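Local coordinates for protein Cj0977 (Campylobacter jejuni, PDB 3BNV) that is of unknown biochemical function but has a hot-dog fold and serves as a sigma28-regulated, nonflagellar virulence factor, at residues S87-S92 against I139-T144; L108-L113 against V123-H128; L51-E56 against L100-V105; A23-C28 against S81-F86. One frame throughout, in Å; residues are numbered along the deposited sequence.

Contact 1: residues S87-S92 against I139-T144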
loop_
_atom_site.group_PDB
_atom_site.type_symbol
_atom_site.label_atom_id
_atom_site.label_comp_id
_atom_site.label_asym_id
_atom_site.label_seq_id
_atom_site.Cartn_x
_atom_site.Cartn_y
_atom_site.Cartn_z
ATOM N N SER A 87 9.364 4.858 13.570
ATOM C CA SER A 87 9.307 5.615 12.340
ATOM C C SER A 87 7.971 5.408 11.657
ATOM O O SER A 87 7.253 4.449 11.935
ATOM C CB SER A 87 10.440 5.218 11.401
ATOM O OG SER A 87 10.200 3.938 10.884
ATOM N N VAL A 88 7.643 6.332 10.769
ATOM C CA VAL A 88 6.471 6.202 9.948
ATOM C C VAL A 88 6.811 6.779 8.603
ATOM O O VAL A 88 7.878 7.411 8.444
ATOM C CB VAL A 88 5.255 6.938 10.547
ATOM C CG1 VAL A 88 5.002 6.484 11.963
ATOM C CG2 VAL A 88 5.434 8.444 10.483
ATOM N N ILE A 89 5.945 6.558 7.614
ATOM C CA ILE A 89 6.122 7.269 6.346
ATOM C C ILE A 89 5.128 8.394 6.210
ATOM O O ILE A 89 4.009 8.274 6.690
ATOM C CB ILE A 89 6.136 6.345 5.139
ATOM C CG1 ILE A 89 4.738 5.884 4.759
ATOM C CG2 ILE A 89 7.072 5.182 5.401
ATOM C CD1 ILE A 89 4.709 4.987 3.520
ATOM N N ILE A 90 5.543 9.513 5.609
ATOM C CA ILE A 90 4.701 10.706 5.612
ATOM C C ILE A 90 4.334 11.159 4.243
ATOM O O ILE A 90 3.503 12.050 4.083
ATOM C CB ILE A 90 5.373 11.857 6.286
ATOM C CG1 ILE A 90 6.736 12.103 5.656
ATOM C CG2 ILE A 90 5.446 11.608 7.759
ATOM C CD1 ILE A 90 7.256 13.460 5.923
ATOM N N GLY A 91 4.965 10.562 3.245
ATOM C CA GLY A 91 4.700 10.934 1.860
ATOM C C GLY A 91 5.302 9.941 0.898
ATOM O O GLY A 91 6.293 9.282 1.231
ATOM N N SER A 92 4.717 9.824 -0.298
ATOM C CA SER A 92 5.319 8.989 -1.353
ATOM C C SER A 92 4.983 9.451 -2.759
ATOM O O SER A 92 3.959 10.114 -3.000
ATOM C CB SER A 92 4.954 7.506 -1.181
ATOM O OG SER A 92 3.571 7.378 -0.940
ATOM N N ILE A 139 10.016 7.350 -1.135
ATOM C CA ILE A 139 9.216 7.326 0.079
ATOM C C ILE A 139 9.872 8.132 1.188
ATOM O O ILE A 139 11.056 7.990 1.452
ATOM C CB ILE A 139 8.998 5.882 0.516
ATOM C CG1 ILE A 139 8.117 5.180 -0.520
ATOM C CG2 ILE A 139 8.357 5.828 1.853
ATOM C CD1 ILE A 139 7.738 3.803 -0.114
ATOM N N GLN A 140 9.104 8.987 1.836
ATOM C CA GLN A 140 9.653 9.835 2.873
ATOM C C GLN A 140 9.389 9.223 4.243
ATOM O O GLN A 140 8.256 9.077 4.643
ATOM C CB GLN A 140 9.051 11.234 2.765
ATOM C CG GLN A 140 9.476 12.036 1.535
ATOM C CD GLN A 140 8.907 13.462 1.564
ATOM O OE1 GLN A 140 7.695 13.656 1.769
ATOM N NE2 GLN A 140 9.781 14.472 1.376
ATOM N N VAL A 141 10.460 8.852 4.942
ATOM C CA VAL A 141 10.387 8.237 6.262
ATOM C C VAL A 141 10.791 9.252 7.324
ATOM O O VAL A 141 11.757 9.943 7.163
ATOM C CB VAL A 141 11.364 7.052 6.403
ATOM C CG1 VAL A 141 11.149 6.357 7.738
ATOM C CG2 VAL A 141 11.239 6.050 5.239
ATOM N N VAL A 142 10.039 9.345 8.412
ATOM C CA VAL A 142 10.429 10.187 9.534
ATOM C C VAL A 142 10.502 9.334 10.791
ATOM O O VAL A 142 9.680 8.416 10.978
ATOM C CB VAL A 142 9.425 11.331 9.802
ATOM C CG1 VAL A 142 9.766 11.996 11.082
ATOM C CG2 VAL A 142 9.437 12.357 8.672
ATOM N N SER A 143 11.470 9.630 11.658
ATOM C CA SER A 143 11.596 8.865 12.896
ATOM C C SER A 143 11.519 9.732 14.138
ATOM O O SER A 143 11.687 10.957 14.097
ATOM C CB SER A 143 12.852 7.988 12.904
ATOM O OG SER A 143 14.024 8.746 12.693
ATOM N N THR A 144 11.209 9.107 15.255
ATOM C CA THR A 144 11.192 9.857 16.481
ATOM C C THR A 144 11.983 9.090 17.529
ATOM O O THR A 144 12.302 7.903 17.336
ATOM C CB THR A 144 9.749 10.177 16.912
ATOM O OG1 THR A 144 8.959 8.980 16.878
ATOM C CG2 THR A 144 9.128 11.181 15.945
#
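I89 and I139 sit on the same face of two antiparallel strands, and their side chains meet at an angle. CG2 of I89 lies 3.8 Å from CG2 of I139, and the same I139 methyl also faces I89 CD1. V141 and S87 lie on this face too, with S87 CB 3.9 Å from V141 CG1. S87 OG is hydrogen-bonded to Q79 OE1 of helix 67-82. I90 packs on the face of Q140 and V142. Its CD1 meets V142 CG2 at 3.7 Å, and its CG1 is 3.8 Å from Q140 CB. V88 and V142 exchange two backbone bonds, N to O in each direction, both 2.9 Å. Further on, I90 N bonds to Q140 O, whereas Q140 N bonds to G91 O. Two residues thus stand opposite one, a beta bulge. F71 and N75 of helix 67-82 touch I89, and D67 of the second subunit accepts a bond from I89 N. The face of I89, I139 and V141 gives an apolar patch, of which I89 packs on the helix, with serines at its ends. Strand 87-96 is outermost within its own chain, and the pairing of G91 and S92 with a strand of the second subunit carries the sheet on across the interface.

Contact 2: residues L108-L113 against V123-H128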
loop_
_atom_site.group_PDB
_atom_site.type_symbol
_atom_site.label_atom_id
_atom_site.label_comp_id
_atom_site.label_asym_id
_atom_site.label_seq_id
_atom_site.Cartn_x
_atom_site.Cartn_y
_atom_site.Cartn_z
ATOM N N LEU A 108 12.679 -6.127 -4.363
ATOM C CA LEU A 108 12.798 -4.697 -4.093
ATOM C C LEU A 108 14.169 -4.312 -3.516
ATOM O O LEU A 108 14.738 -5.042 -2.721
ATOM C CB LEU A 108 11.675 -4.233 -3.162
ATOM C CG LEU A 108 10.256 -4.636 -3.574
ATOM C CD1 LEU A 108 9.847 -6.038 -3.108
ATOM C CD2 LEU A 108 9.234 -3.634 -3.073
ATOM N N GLU A 109 14.697 -3.172 -3.943
ATOM C CA GLU A 109 15.874 -2.591 -3.309
ATOM C C GLU A 109 15.564 -1.170 -2.896
ATOM O O GLU A 109 14.909 -0.437 -3.639
ATOM C CB GLU A 109 17.082 -2.571 -4.232
ATOM C CG GLU A 109 17.548 -3.917 -4.624
ATOM C CD GLU A 109 18.767 -3.865 -5.515
ATOM O OE1 GLU A 109 18.859 -4.722 -6.431
ATOM O OE2 GLU A 109 19.637 -2.983 -5.307
ATOM N N ALA A 110 16.047 -0.781 -1.724
ATOM C CA ALA A 110 15.819 0.571 -1.199
ATOM C C ALA A 110 17.125 1.238 -0.824
ATOM O O ALA A 110 17.973 0.624 -0.182
ATOM C CB ALA A 110 14.895 0.507 0.019
ATOM N N HIS A 111 17.295 2.492 -1.221
ATOM C CA HIS A 111 18.511 3.242 -0.897
ATOM C C HIS A 111 18.087 4.583 -0.352
ATOM O O HIS A 111 17.337 5.315 -1.015
ATOM C CB HIS A 111 19.346 3.470 -2.132
ATOM C CG HIS A 111 19.805 2.219 -2.800
ATOM N ND1 HIS A 111 21.049 1.669 -2.570
ATOM C CD2 HIS A 111 19.207 1.430 -3.723
ATOM C CE1 HIS A 111 21.189 0.579 -3.305
ATOM N NE2 HIS A 111 20.091 0.422 -4.028
ATOM N N ALA A 112 18.533 4.882 0.868
ATOM C CA ALA A 112 18.186 6.117 1.553
ATOM C C ALA A 112 19.191 7.181 1.183
ATOM O O ALA A 112 20.375 6.936 1.229
ATOM C CB ALA A 112 18.200 5.895 3.043
ATOM N N LEU A 113 18.723 8.368 0.816
ATOM C CA LEU A 113 19.622 9.470 0.511
ATOM C C LEU A 113 20.330 9.885 1.787
ATOM O O LEU A 113 19.690 10.068 2.826
ATOM C CB LEU A 113 18.861 10.653 -0.073
ATOM C CG LEU A 113 18.453 10.432 -1.527
ATOM C CD1 LEU A 113 17.655 11.629 -2.106
ATOM C CD2 LEU A 113 19.706 10.084 -2.401
ATOM N N VAL A 123 13.801 7.987 0.569
ATOM C CA VAL A 123 14.261 6.655 0.208
ATOM C C VAL A 123 13.827 6.291 -1.205
ATOM O O VAL A 123 12.656 6.409 -1.560
ATOM C CB VAL A 123 13.706 5.624 1.195
ATOM C CG1 VAL A 123 14.138 4.195 0.795
ATOM C CG2 VAL A 123 14.148 5.966 2.613
ATOM N N LYS A 124 14.782 5.856 -2.013
ATOM C CA LYS A 124 14.507 5.494 -3.396
ATOM C C LYS A 124 14.273 3.975 -3.418
ATOM O O LYS A 124 15.117 3.202 -2.951
ATOM C CB LYS A 124 15.699 5.927 -4.258
ATOM C CG LYS A 124 15.343 6.605 -5.550
ATOM C CD LYS A 124 14.406 5.690 -6.393
ATOM C CE LYS A 124 14.053 6.292 -7.785
ATOM N NZ LYS A 124 12.804 7.136 -7.760
ATOM N N VAL A 125 13.104 3.550 -3.883
ATOM C CA VAL A 125 12.784 2.128 -3.960
ATOM C C VAL A 125 12.546 1.708 -5.416
ATOM O O VAL A 125 11.944 2.452 -6.198
ATOM C CB VAL A 125 11.513 1.785 -3.174
ATOM C CG1 VAL A 125 11.372 0.276 -3.021
ATOM C CG2 VAL A 125 11.510 2.471 -1.802
ATOM N N VAL A 126 13.001 0.515 -5.765
ATOM C CA VAL A 126 12.898 0.031 -7.125
ATOM C C VAL A 126 12.463 -1.425 -7.027
ATOM O O VAL A 126 12.931 -2.136 -6.145
ATOM C CB VAL A 126 14.262 0.117 -7.825
ATOM C CG1 VAL A 126 14.960 -1.193 -7.750
ATOM C CG2 VAL A 126 14.100 0.478 -9.239
ATOM N N GLY A 127 11.545 -1.868 -7.893
ATOM C CA GLY A 127 11.077 -3.262 -7.860
ATOM C C GLY A 127 11.236 -3.983 -9.202
ATOM O O GLY A 127 10.962 -3.418 -10.264
ATOM N N HIS A 128 11.671 -5.234 -9.162
ATOM C CA HIS A 128 11.861 -6.015 -10.362
ATOM C C HIS A 128 11.091 -7.326 -10.288
ATOM O O HIS A 128 10.976 -7.917 -9.216
ATOM C CB HIS A 128 13.337 -6.381 -10.530
ATOM C CG HIS A 128 14.166 -5.286 -11.109
ATOM N ND1 HIS A 128 14.845 -4.376 -10.328
ATOM C CD2 HIS A 128 14.427 -4.949 -12.392
ATOM C CE1 HIS A 128 15.499 -3.532 -11.107
ATOM N NE2 HIS A 128 15.260 -3.855 -12.362
#
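H111 and K124 form a hydrogen-bonded antiparallel pair. K124 N gives to H111 O at 2.8 Å, and H111 N gives to K124 O at 2.9 Å. The second of these lies in the carbonyl plane, while K124 N is tilted 29° from the plane of the H111 carbonyl. E109 and V126 repeat the pattern, with both N-to-O distances 3.0 Å. Between these pairs stand A110 and V125, a non-hydrogen-bonded pair. Here A110 CA approaches K124 O at 3.2 Å, a CA-H...O contact. Packing is concentrated on the face of L108, A110, A112, V123 and V125. V123 straddles the two alanines: its CG1, anti to the backbone N (chi1 178°), is 3.8 Å from A110 CB, and its CG2 is 4.1 Å from A112 CB. V125 CG2 approaches A110 CB from across the pair, at 4.3 Å. The two strands make a beta hairpin. Helix 67-82 covers this face, with A73 on L108, A78 on V123 and I82 on A112. On the opposite face H111 meets the ring of Y46. Strand 46-52 lies beside 105-112 in the sheet, and strand 132-143 lies beside 120-129.

Contact 3: residues L51-E56 against L100-V105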
loop_
_atom_site.group_PDB
_atom_site.type_symbol
_atom_site.label_atom_id
_atom_site.label_comp_id
_atom_site.label_asym_id
_atom_site.label_seq_id
_atom_site.Cartn_x
_atom_site.Cartn_y
_atom_site.Cartn_z
ATOM N N LEU A 51 8.872 -9.977 -2.325
ATOM C CA LEU A 51 7.451 -10.193 -2.132
ATOM C C LEU A 51 7.036 -11.340 -3.021
ATOM O O LEU A 51 7.136 -11.245 -4.244
ATOM C CB LEU A 51 6.660 -8.951 -2.518
ATOM C CG LEU A 51 5.141 -8.979 -2.377
ATOM C CD1 LEU A 51 4.777 -8.882 -0.920
ATOM C CD2 LEU A 51 4.464 -7.835 -3.133
ATOM N N ILE A 52 6.613 -12.449 -2.417
ATOM C CA ILE A 52 6.012 -13.492 -3.229
ATOM C C ILE A 52 4.503 -13.270 -3.255
ATOM O O ILE A 52 3.847 -13.205 -2.210
ATOM C CB ILE A 52 6.455 -14.938 -2.851
ATOM C CG1 ILE A 52 5.612 -15.510 -1.739
ATOM C CG2 ILE A 52 7.892 -14.947 -2.442
ATOM C CD1 ILE A 52 6.460 -16.245 -0.647
ATOM N N THR A 53 3.970 -13.107 -4.454
ATOM C CA THR A 53 2.561 -12.791 -4.595
ATOM C C THR A 53 1.708 -13.999 -4.216
ATOM O O THR A 53 2.073 -15.130 -4.502
ATOM C CB THR A 53 2.218 -12.332 -6.022
ATOM O OG1 THR A 53 2.433 -13.408 -6.940
ATOM C CG2 THR A 53 3.084 -11.178 -6.401
ATOM N N THR A 54 0.585 -13.758 -3.543
ATOM C CA THR A 54 -0.283 -14.877 -3.131
ATOM C C THR A 54 -1.727 -14.578 -3.497
ATOM O O THR A 54 -2.076 -13.452 -3.875
ATOM C CB THR A 54 -0.210 -15.220 -1.601
ATOM O OG1 THR A 54 -0.983 -14.273 -0.852
ATOM C CG2 THR A 54 1.223 -15.233 -1.089
ATOM N N SER A 55 -2.570 -15.596 -3.384
ATOM C CA SER A 55 -3.957 -15.436 -3.778
ATOM C C SER A 55 -4.688 -14.474 -2.861
ATOM O O SER A 55 -5.793 -14.065 -3.166
ATOM C CB SER A 55 -4.657 -16.758 -3.766
ATOM O OG SER A 55 -4.620 -17.279 -2.455
ATOM N N GLU A 56 -4.059 -14.089 -1.751
ATOM C CA GLU A 56 -4.663 -13.117 -0.838
ATOM C C GLU A 56 -4.566 -11.682 -1.318
ATOM O O GLU A 56 -5.209 -10.804 -0.760
ATOM C CB GLU A 56 -4.072 -13.255 0.571
ATOM C CG GLU A 56 -4.605 -14.523 1.281
ATOM C CD GLU A 56 -4.170 -14.627 2.740
ATOM O OE1 GLU A 56 -3.135 -13.997 3.088
ATOM O OE2 GLU A 56 -4.860 -15.335 3.524
ATOM N N LEU A 100 1.692 -6.698 -11.322
ATOM C CA LEU A 100 2.143 -8.062 -11.057
ATOM C C LEU A 100 1.068 -9.095 -11.376
ATOM O O LEU A 100 -0.124 -8.780 -11.410
ATOM C CB LEU A 100 2.581 -8.213 -9.608
ATOM C CG LEU A 100 4.063 -7.875 -9.459
ATOM C CD1 LEU A 100 4.311 -6.414 -9.738
ATOM C CD2 LEU A 100 4.562 -8.218 -8.079
ATOM N N LYS A 101 1.518 -10.323 -11.605
ATOM C CA LYS A 101 0.674 -11.437 -11.909
ATOM C C LYS A 101 0.869 -12.462 -10.791
ATOM O O LYS A 101 1.994 -12.661 -10.328
ATOM C CB LYS A 101 1.104 -12.007 -13.270
ATOM C CG LYS A 101 0.346 -13.233 -13.708
ATOM C CD LYS A 101 -0.188 -13.099 -15.125
ATOM C CE LYS A 101 0.764 -13.633 -16.175
ATOM N NZ LYS A 101 0.231 -13.356 -17.538
ATOM N N LEU A 102 -0.214 -13.107 -10.348
ATOM C CA LEU A 102 -0.100 -14.139 -9.312
ATOM C C LEU A 102 0.935 -15.173 -9.718
ATOM O O LEU A 102 0.892 -15.685 -10.826
ATOM C CB LEU A 102 -1.447 -14.814 -9.060
ATOM C CG LEU A 102 -1.492 -15.973 -8.074
ATOM C CD1 LEU A 102 -0.973 -15.593 -6.721
ATOM C CD2 LEU A 102 -2.896 -16.451 -7.944
ATOM N N GLY A 103 1.863 -15.469 -8.820
ATOM C CA GLY A 103 2.991 -16.341 -9.132
ATOM C C GLY A 103 4.307 -15.585 -9.287
ATOM O O GLY A 103 5.388 -16.156 -9.179
ATOM N N ASP A 104 4.224 -14.295 -9.573
ATOM C CA ASP A 104 5.428 -13.483 -9.686
ATOM C C ASP A 104 6.066 -13.296 -8.321
ATOM O O ASP A 104 5.365 -13.203 -7.313
ATOM C CB ASP A 104 5.114 -12.097 -10.272
ATOM C CG ASP A 104 5.004 -12.121 -11.784
ATOM O OD1 ASP A 104 5.491 -13.094 -12.396
ATOM O OD2 ASP A 104 4.450 -11.160 -12.361
ATOM N N VAL A 105 7.392 -13.234 -8.280
ATOM C CA VAL A 105 8.020 -12.703 -7.100
ATOM C C VAL A 105 8.724 -11.384 -7.397
ATOM O O VAL A 105 9.503 -11.261 -8.322
ATOM C CB VAL A 105 8.908 -13.737 -6.341
ATOM C CG1 VAL A 105 8.916 -15.038 -7.034
ATOM C CG2 VAL A 105 10.311 -13.201 -6.097
#
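A type II beta turn from K101 to D104 leads into strand 105-112, and T53 holds it from the end of the neighbouring strand 46-52. The T53 hydroxyl makes two bonds. OG1 accepts from G103 N at 2.8 Å and donates to D104 O at 3.0 Å. The second bond lies in the carbonyl plane, on a lone pair of D104 O. T53 N gives to the same oxygen at 3.2 Å, nearly in line with its carbonyl bond. D104 O therefore takes two donors from one residue. A chi1 of 65° puts OG1 between the backbone N and the carbonyl carbon, where it can face the turn. The T53 methyl lies beside the same D104 carbonyl, and CG2 also meets L100 CD2 at 3.7 Å, the two side chains meeting obliquely. L102 reaches across to the T54-S55 peptide, its CD1 3.5 Å from T54 C. I52 and V105 form a non-hydrogen-bonded antiparallel pair, with I52 CG2 4.2 Å from V105 CB. The turn also has bonds of its own. D104 N gives to K101 O, and K101 N gives to D104 OD2 from above the carboxylate plane. G103 has a positive phi of 106°, the usual setting for glycine at the third position of this turn. Nearby, I65 packs on both T53 and L100, and K101 makes a cation-pi contact with F149 of the second subunit. With one hydroxyl as both acceptor and donor, the rotation of T53 is fixed. The T53 hydroxyl and backbone N bond the turn, and contacts of L100, L102 and V105 add apolar packing.

Contact 4: residues A23-C28 against S81-F86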
loop_
_atom_site.group_PDB
_atom_site.type_symbol
_atom_site.label_atom_id
_atom_site.label_comp_id
_atom_site.label_asym_id
_atom_site.label_seq_id
_atom_site.Cartn_x
_atom_site.Cartn_y
_atom_site.Cartn_z
ATOM N N ALA A 23 17.068 -10.516 13.416
ATOM C CA ALA A 23 17.786 -10.101 14.627
ATOM C C ALA A 23 18.198 -8.631 14.625
ATOM O O ALA A 23 18.510 -8.097 15.667
ATOM C CB ALA A 23 19.001 -10.985 14.860
ATOM N N GLU A 24 18.196 -7.985 13.463
ATOM C CA GLU A 24 18.603 -6.575 13.358
ATOM C C GLU A 24 17.446 -5.603 13.132
ATOM O O GLU A 24 17.585 -4.411 13.373
ATOM C CB GLU A 24 19.608 -6.378 12.215
ATOM C CG GLU A 24 21.067 -6.622 12.570
ATOM C CD GLU A 24 21.887 -7.063 11.355
ATOM O OE1 GLU A 24 22.087 -6.234 10.442
ATOM O OE2 GLU A 24 22.328 -8.236 11.309
ATOM N N LEU A 25 16.319 -6.100 12.634
ATOM C CA LEU A 25 15.234 -5.221 12.228
ATOM C C LEU A 25 14.520 -4.642 13.446
ATOM O O LEU A 25 13.976 -5.377 14.266
ATOM C CB LEU A 25 14.255 -5.983 11.331
ATOM C CG LEU A 25 13.855 -5.353 10.001
ATOM C CD1 LEU A 25 13.239 -4.036 10.265
ATOM C CD2 LEU A 25 15.083 -5.144 9.158
ATOM N N LEU A 26 14.533 -3.319 13.561
ATOM C CA LEU A 26 13.847 -2.629 14.654
ATOM C C LEU A 26 12.488 -2.111 14.203
ATOM O O LEU A 26 11.612 -1.855 15.028
ATOM C CB LEU A 26 14.697 -1.470 15.204
ATOM C CG LEU A 26 15.951 -1.780 16.039
ATOM C CD1 LEU A 26 16.867 -0.572 16.196
ATOM C CD2 LEU A 26 15.567 -2.316 17.403
ATOM N N THR A 27 12.317 -1.963 12.893
ATOM C CA THR A 27 11.121 -1.337 12.335
ATOM C C THR A 27 10.011 -2.335 12.068
ATOM O O THR A 27 10.269 -3.458 11.685
ATOM C CB THR A 27 11.448 -0.602 11.010
ATOM O OG1 THR A 27 10.340 0.214 10.601
ATOM C CG2 THR A 27 11.742 -1.588 9.925
ATOM N N CYS A 28 8.768 -1.928 12.259
ATOM C CA CYS A 28 7.626 -2.790 11.929
ATOM C C CYS A 28 7.757 -4.223 12.452
ATOM O O CYS A 28 7.559 -5.185 11.710
ATOM C CB CYS A 28 7.385 -2.784 10.413
ATOM S SG CYS A 28 7.214 -1.097 9.724
ATOM N N SER A 81 15.379 0.273 5.334
ATOM C CA SER A 81 16.617 0.926 4.920
ATOM C C SER A 81 17.096 1.948 5.937
ATOM O O SER A 81 18.255 2.300 5.948
ATOM C CB SER A 81 16.435 1.625 3.577
ATOM O OG SER A 81 15.628 2.776 3.725
ATOM N N ILE A 82 16.183 2.451 6.761
ATOM C CA ILE A 82 16.516 3.387 7.826
ATOM C C ILE A 82 16.649 2.647 9.149
ATOM O O ILE A 82 17.490 2.968 9.967
ATOM C CB ILE A 82 15.383 4.407 7.995
ATOM C CG1 ILE A 82 15.207 5.167 6.688
ATOM C CG2 ILE A 82 15.670 5.352 9.195
ATOM C CD1 ILE A 82 16.538 5.517 6.057
ATOM N N ASN A 83 15.784 1.661 9.359
ATOM C CA ASN A 83 15.850 0.781 10.527
ATOM C C ASN A 83 15.826 1.472 11.889
ATOM O O ASN A 83 16.629 1.171 12.765
ATOM C CB ASN A 83 17.073 -0.143 10.479
ATOM C CG ASN A 83 16.912 -1.340 11.398
ATOM O OD1 ASN A 83 15.795 -1.707 11.743
ATOM N ND2 ASN A 83 18.010 -1.953 11.786
ATOM N N LYS A 84 14.900 2.391 12.069
ATOM C CA LYS A 84 14.708 3.012 13.362
ATOM C C LYS A 84 13.527 2.365 14.065
ATOM O O LYS A 84 12.566 1.947 13.427
ATOM C CB LYS A 84 14.448 4.500 13.192
ATOM C CG LYS A 84 15.665 5.271 12.744
ATOM C CD LYS A 84 16.510 5.713 13.906
ATOM C CE LYS A 84 17.835 6.272 13.459
ATOM N NZ LYS A 84 18.625 6.657 14.661
ATOM N N GLU A 85 13.590 2.274 15.383
ATOM C CA GLU A 85 12.529 1.603 16.099
ATOM C C GLU A 85 11.209 2.337 15.955
ATOM O O GLU A 85 10.169 1.720 15.854
ATOM C CB GLU A 85 12.867 1.446 17.572
ATOM C CG GLU A 85 11.787 0.714 18.338
ATOM C CD GLU A 85 12.218 0.366 19.720
ATOM O OE1 GLU A 85 11.574 -0.516 20.339
ATOM O OE2 GLU A 85 13.209 0.979 20.181
ATOM N N PHE A 86 11.249 3.658 15.962
ATOM C CA PHE A 86 10.032 4.448 15.873
ATOM C C PHE A 86 10.026 5.318 14.618
ATOM O O PHE A 86 10.597 6.397 14.604
ATOM C CB PHE A 86 9.869 5.339 17.111
ATOM C CG PHE A 86 9.979 4.609 18.419
ATOM C CD1 PHE A 86 10.980 4.942 19.330
ATOM C CD2 PHE A 86 9.063 3.620 18.763
ATOM C CE1 PHE A 86 11.082 4.294 20.553
ATOM C CE2 PHE A 86 9.152 2.965 19.968
ATOM C CZ PHE A 86 10.165 3.295 20.874
#
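N83 OD1 accepts the backbone N-H of L26 at 2.7 Å, the shorter of two bonds that hold the N83 amide. The bond is close to straight, 175° at the hydrogen, and falls on a lone pair of OD1 in the amide plane. At the other end of the amide, ND2 donates to E24 O at 3.0 Å. E24 O lies in the plane of the N83 amide, but ND2 stands above the plane of the E24 carbonyl. One side chain thus spans L25, bonding to the backbone of the residue before it and of the residue after it. CG of N83 stands anti to the backbone N (chi1 -161°), on the side of the loop. N83 itself is the first residue to leave helical angles after helix 67-82, with a positive phi of 56°. Van der Waals contacts surround the amide. L26 CB rests 3.6 Å from N83 OD1 and 4.2 Å from E85 CB, the second an apolar pair, while L26 CD1 is 3.9 Å from N83 O. T27 CB comes to 3.7 Å from K84 O. E85 in turn lays its CG over the centre of the F86 ring, 3.8 Å above the plane. I42 of strand 38-43 packs on E24, L25 and N83, and Q79 of the helix touches T27. The loop after helix 15-22 is thereby joined to the chain leaving helix 67-82, at the protein surface. Because the amide uses one donor and one acceptor, each against a matching backbone group, its orientation is well defined. The two bonds tie the backbone on both sides of L25 to one side chain, which should limit how far this part of the loop can move.

Overall arrangement
From the N terminus, the loop 23-28 is joined by 81-86, so contact 4 closes first and ties the early loop to the end of helix 67-82. The residues 51-56 lie within that span but find their partner beyond it, at 100-105, so contact 3 crosses contact 4. It also crosses contact 1, whose segments 87-92 and 139-144 join one edge strand to the last strand. Contact 2, the 105-112 and 120-129 hairpin, falls wholly within the span of contact 1. In the sheet, I139 N probably bonds to V123 O, linking contacts 1 and 2. S81 and I82 of contact 4 pack on contact 2. Contacts 1 and 3 lie on opposite sides of the chain's centre.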